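Local atomic coordinates of glycoside hydrolase family protein (Novosphingobium sp. PP1Y, PDB entry 6Q2F), a protein that probably hydrolyses terminal alpha-L-rhamnose residues from rhamnosylated compounds, as a glycoside hydrolase of the alpha-L-rhamnosidase type. Residues A[131-143]-A[450-462]. Numbering follows the deposited sequence.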
# COMPACT_ATOMS: atom_id res chain seq x y z
N ALA A 131 16.15 5.44 3.24
CA ALA A 131 15.41 4.23 3.54
C ALA A 131 15.99 3.57 4.79
O ALA A 131 17.11 3.87 5.21
CB ALA A 131 15.46 3.26 2.37
N ALA A 132 15.22 2.66 5.37
CA ALA A 132 15.60 1.99 6.62
C ALA A 132 16.54 0.80 6.40
O ALA A 132 16.80 0.06 7.34
CB ALA A 132 14.34 1.55 7.39
N SER A 133 17.06 0.61 5.19
CA SER A 133 17.98 -0.48 4.91
C SER A 133 18.76 -0.13 3.65
O SER A 133 18.29 0.67 2.84
CB SER A 133 17.24 -1.81 4.71
OG SER A 133 16.62 -1.83 3.42
N PRO A 134 19.95 -0.69 3.46
CA PRO A 134 20.59 -0.58 2.15
C PRO A 134 19.61 -1.08 1.10
O PRO A 134 18.86 -2.04 1.34
CB PRO A 134 21.82 -1.48 2.27
CG PRO A 134 22.08 -1.56 3.76
CD PRO A 134 20.73 -1.50 4.41
N GLY A 135 19.61 -0.43 -0.06
CA GLY A 135 18.56 -0.67 -1.03
C GLY A 135 17.36 0.19 -0.69
O GLY A 135 17.52 1.38 -0.42
N TRP A 136 16.21 -0.42 -0.63
CA TRP A 136 15.05 0.33 -0.27
C TRP A 136 14.16 -0.30 0.73
O TRP A 136 13.40 0.38 1.36
CB TRP A 136 14.20 0.72 -1.46
CG TRP A 136 13.79 -0.35 -2.39
CD1 TRP A 136 13.14 -1.48 -2.10
CD2 TRP A 136 13.96 -0.34 -3.78
NE1 TRP A 136 12.90 -2.18 -3.22
CE2 TRP A 136 13.41 -1.50 -4.28
CE3 TRP A 136 14.56 0.55 -4.66
CZ2 TRP A 136 13.41 -1.79 -5.62
CZ3 TRP A 136 14.56 0.25 -5.96
CH2 TRP A 136 14.00 -0.91 -6.43
N SER A 137 14.27 -1.59 0.98
CA SER A 137 13.47 -2.25 2.00
C SER A 137 14.09 -3.57 2.48
O SER A 137 14.82 -4.16 1.77
CB SER A 137 12.06 -2.47 1.52
OG SER A 137 11.94 -3.62 0.77
N GLU A 138 13.81 -4.02 3.69
CA GLU A 138 12.98 -3.35 4.66
C GLU A 138 13.89 -2.88 5.78
O GLU A 138 14.17 -1.74 5.89
CB GLU A 138 11.94 -4.31 5.21
CG GLU A 138 11.09 -3.75 6.33
CD GLU A 138 10.19 -2.64 5.89
OE1 GLU A 138 9.79 -1.84 6.71
OE2 GLU A 138 9.91 -2.55 4.71
N THR A 139 14.34 -3.81 6.60
CA THR A 139 15.26 -3.55 7.69
C THR A 139 16.13 -4.78 7.80
O THR A 139 15.88 -5.67 8.54
CB THR A 139 14.57 -3.23 9.03
OG1 THR A 139 13.48 -4.10 9.24
CG2 THR A 139 14.09 -1.84 9.07
N GLY A 140 17.18 -4.78 7.01
CA GLY A 140 18.06 -5.92 6.90
C GLY A 140 19.42 -5.48 6.39
O GLY A 140 19.55 -4.46 5.69
N GLY A 141 20.43 -6.26 6.76
CA GLY A 141 21.79 -6.02 6.33
C GLY A 141 22.72 -7.02 6.98
O GLY A 141 22.33 -7.76 7.89
N PRO A 142 23.98 -7.09 6.52
CA PRO A 142 24.88 -8.13 7.04
C PRO A 142 25.24 -7.95 8.51
O PRO A 142 25.85 -8.86 9.07
CB PRO A 142 26.13 -8.01 6.15
CG PRO A 142 26.07 -6.66 5.58
CD PRO A 142 24.59 -6.28 5.47
N TRP A 143 24.89 -6.84 9.14
CA TRP A 143 25.15 -6.72 10.57
C TRP A 143 24.06 -7.38 11.41
O TRP A 143 24.11 -7.34 12.65
CB TRP A 143 25.34 -5.25 10.94
CG TRP A 143 24.23 -4.33 10.52
CD1 TRP A 143 23.19 -3.92 11.30
CD2 TRP A 143 24.07 -3.66 9.26
NE1 TRP A 143 22.39 -3.06 10.61
CE2 TRP A 143 22.90 -2.89 9.35
CE3 TRP A 143 24.80 -3.66 8.07
CZ2 TRP A 143 22.43 -2.12 8.28
CZ3 TRP A 143 24.33 -2.90 7.01
CH2 TRP A 143 23.16 -2.13 7.13
N THR A 450 15.43 -14.49 4.35
CA THR A 450 15.16 -13.34 3.50
C THR A 450 16.06 -12.16 3.88
O THR A 450 16.52 -12.02 5.01
CB THR A 450 13.69 -12.91 3.56
OG1 THR A 450 13.29 -12.75 4.92
CG2 THR A 450 12.83 -13.98 2.89
N THR A 451 16.21 -11.26 2.92
CA THR A 451 17.32 -10.35 2.80
C THR A 451 16.76 -8.97 2.42
O THR A 451 15.66 -8.87 1.88
CB THR A 451 18.26 -10.96 1.75
OG1 THR A 451 17.61 -11.14 0.47
CG2 THR A 451 18.91 -12.16 2.24
N ASN A 452 17.48 -7.89 2.75
CA ASN A 452 17.09 -6.59 2.20
C ASN A 452 17.42 -6.54 0.71
O ASN A 452 18.30 -7.26 0.24
CB ASN A 452 17.81 -5.45 2.92
CG ASN A 452 19.34 -5.61 2.85
OD1 ASN A 452 19.87 -6.65 3.23
ND2 ASN A 452 20.04 -4.59 2.34
N HIS A 453 16.70 -5.69 -0.04
CA HIS A 453 16.94 -5.48 -1.49
C HIS A 453 16.70 -4.01 -1.87
O HIS A 453 15.99 -3.30 -1.16
CB HIS A 453 15.99 -6.32 -2.35
CG HIS A 453 16.00 -7.78 -2.04
ND1 HIS A 453 16.87 -8.67 -2.64
CD2 HIS A 453 15.21 -8.52 -1.21
CE1 HIS A 453 16.63 -9.89 -2.19
NE2 HIS A 453 15.63 -9.83 -1.33
N PRO A 454 17.30 -3.53 -2.99
CA PRO A 454 18.37 -4.12 -3.79
C PRO A 454 19.70 -3.43 -3.51
O PRO A 454 19.93 -2.28 -3.89
CB PRO A 454 17.91 -3.85 -5.23
CG PRO A 454 17.01 -2.56 -5.11
CD PRO A 454 16.79 -2.30 -3.63
N ALA A 455 20.56 -4.15 -2.80
CA ALA A 455 21.86 -3.69 -2.35
C ALA A 455 22.94 -4.59 -2.94
O ALA A 455 22.66 -5.72 -3.36
CB ALA A 455 21.95 -3.73 -0.82
N PRO A 456 24.18 -4.12 -2.98
CA PRO A 456 25.28 -5.00 -3.36
C PRO A 456 25.47 -6.09 -2.32
O PRO A 456 25.01 -5.94 -1.18
CB PRO A 456 26.49 -4.05 -3.41
CG PRO A 456 26.11 -2.92 -2.55
CD PRO A 456 24.63 -2.75 -2.71
N PRO A 457 26.12 -7.20 -2.69
CA PRO A 457 26.29 -8.30 -1.73
C PRO A 457 26.85 -7.89 -0.38
O PRO A 457 26.37 -8.37 0.65
CB PRO A 457 27.24 -9.25 -2.48
CG PRO A 457 26.92 -8.99 -3.93
CD PRO A 457 26.66 -7.53 -4.02
N GLU A 458 27.82 -7.00 -0.37
CA GLU A 458 28.43 -6.55 0.86
C GLU A 458 27.48 -5.84 1.81
O GLU A 458 27.75 -5.73 2.95
CB GLU A 458 29.62 -5.65 0.57
CG GLU A 458 30.36 -6.00 -0.68
CD GLU A 458 29.72 -5.43 -1.92
OE1 GLU A 458 29.87 -4.22 -2.19
OE2 GLU A 458 29.06 -6.19 -2.61
N ALA A 459 26.41 -5.32 1.28
CA ALA A 459 25.42 -4.57 2.04
C ALA A 459 24.10 -5.31 2.10
O ALA A 459 23.05 -4.70 2.36
CB ALA A 459 25.23 -3.17 1.43
N THR A 460 24.13 -6.60 1.80
CA THR A 460 22.97 -7.47 1.75
C THR A 460 23.09 -8.48 2.88
O THR A 460 24.16 -9.09 3.04
CB THR A 460 22.88 -8.20 0.41
OG1 THR A 460 22.56 -7.27 -0.62
CG2 THR A 460 21.82 -9.28 0.44
N GLY A 461 22.03 -8.66 3.64
CA GLY A 461 22.03 -9.65 4.70
C GLY A 461 20.64 -9.80 5.27
O GLY A 461 19.68 -9.22 4.78
N LEU A 462 20.55 -10.57 6.34
CA LEU A 462 19.25 -10.99 6.86
C LEU A 462 18.37 -9.80 7.23
O LEU A 462 18.82 -8.84 7.87
CB LEU A 462 19.45 -11.88 8.08
CG LEU A 462 20.19 -13.18 7.76
CD1 LEU A 462 20.50 -13.92 9.06
CD2 LEU A 462 19.34 -14.05 6.83
O HOH W 1 23.07 -11.17 7.84
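The buried amide of Asn452 meets Pro134 across the contact and bonds to backbone on both loops. CB lies 3.4 Å from Gly140 O, with Ser137 O just beyond. With CG set between the backbone N and the carbonyl carbon (chi1 57°), the amide lies against Gly140 O, 3.1 Å from CG, and reaches Pro134 O. OD1 accepts from Gly461 N in the carbonyl plane, while ND2 spends both hydrogens, one on Ala459 O and the other on Pro134 O (3.0 Å, 172°). Ser133 OG reaches Pro134 O from the opposite face of its plane. The Pro134 ring packs CB against the methyls of Ala455 and Ala459.

Beyond it, the backbones form a classic beta bulge: Trp136 N and Ser137 N both donate to His453 O, and His453 N returns a bond to Ser137 O. Pro454, after a cis peptide, sets CD over the five-membered ring of Trp136, 3.6 Å from its centroid, a CH-pi contact, with CG over the six-membered ring. Replacing Trp136 by alanine is likely to leave the Pro454 ring without its aromatic platform and open a gap beside Asp503, a sodium ligand.

The bulge, the Asn452 amide and the bond from Gly141 N to Leu462 O join the loops at the C-terminal end of the (beta/alpha)8 barrel strands, Trp136 about 7 Å from the bound sodium ion: 131-143 follows strand 127-131, while 450-462 leads to helix 469-487, whose Tyr475 touches Ser133.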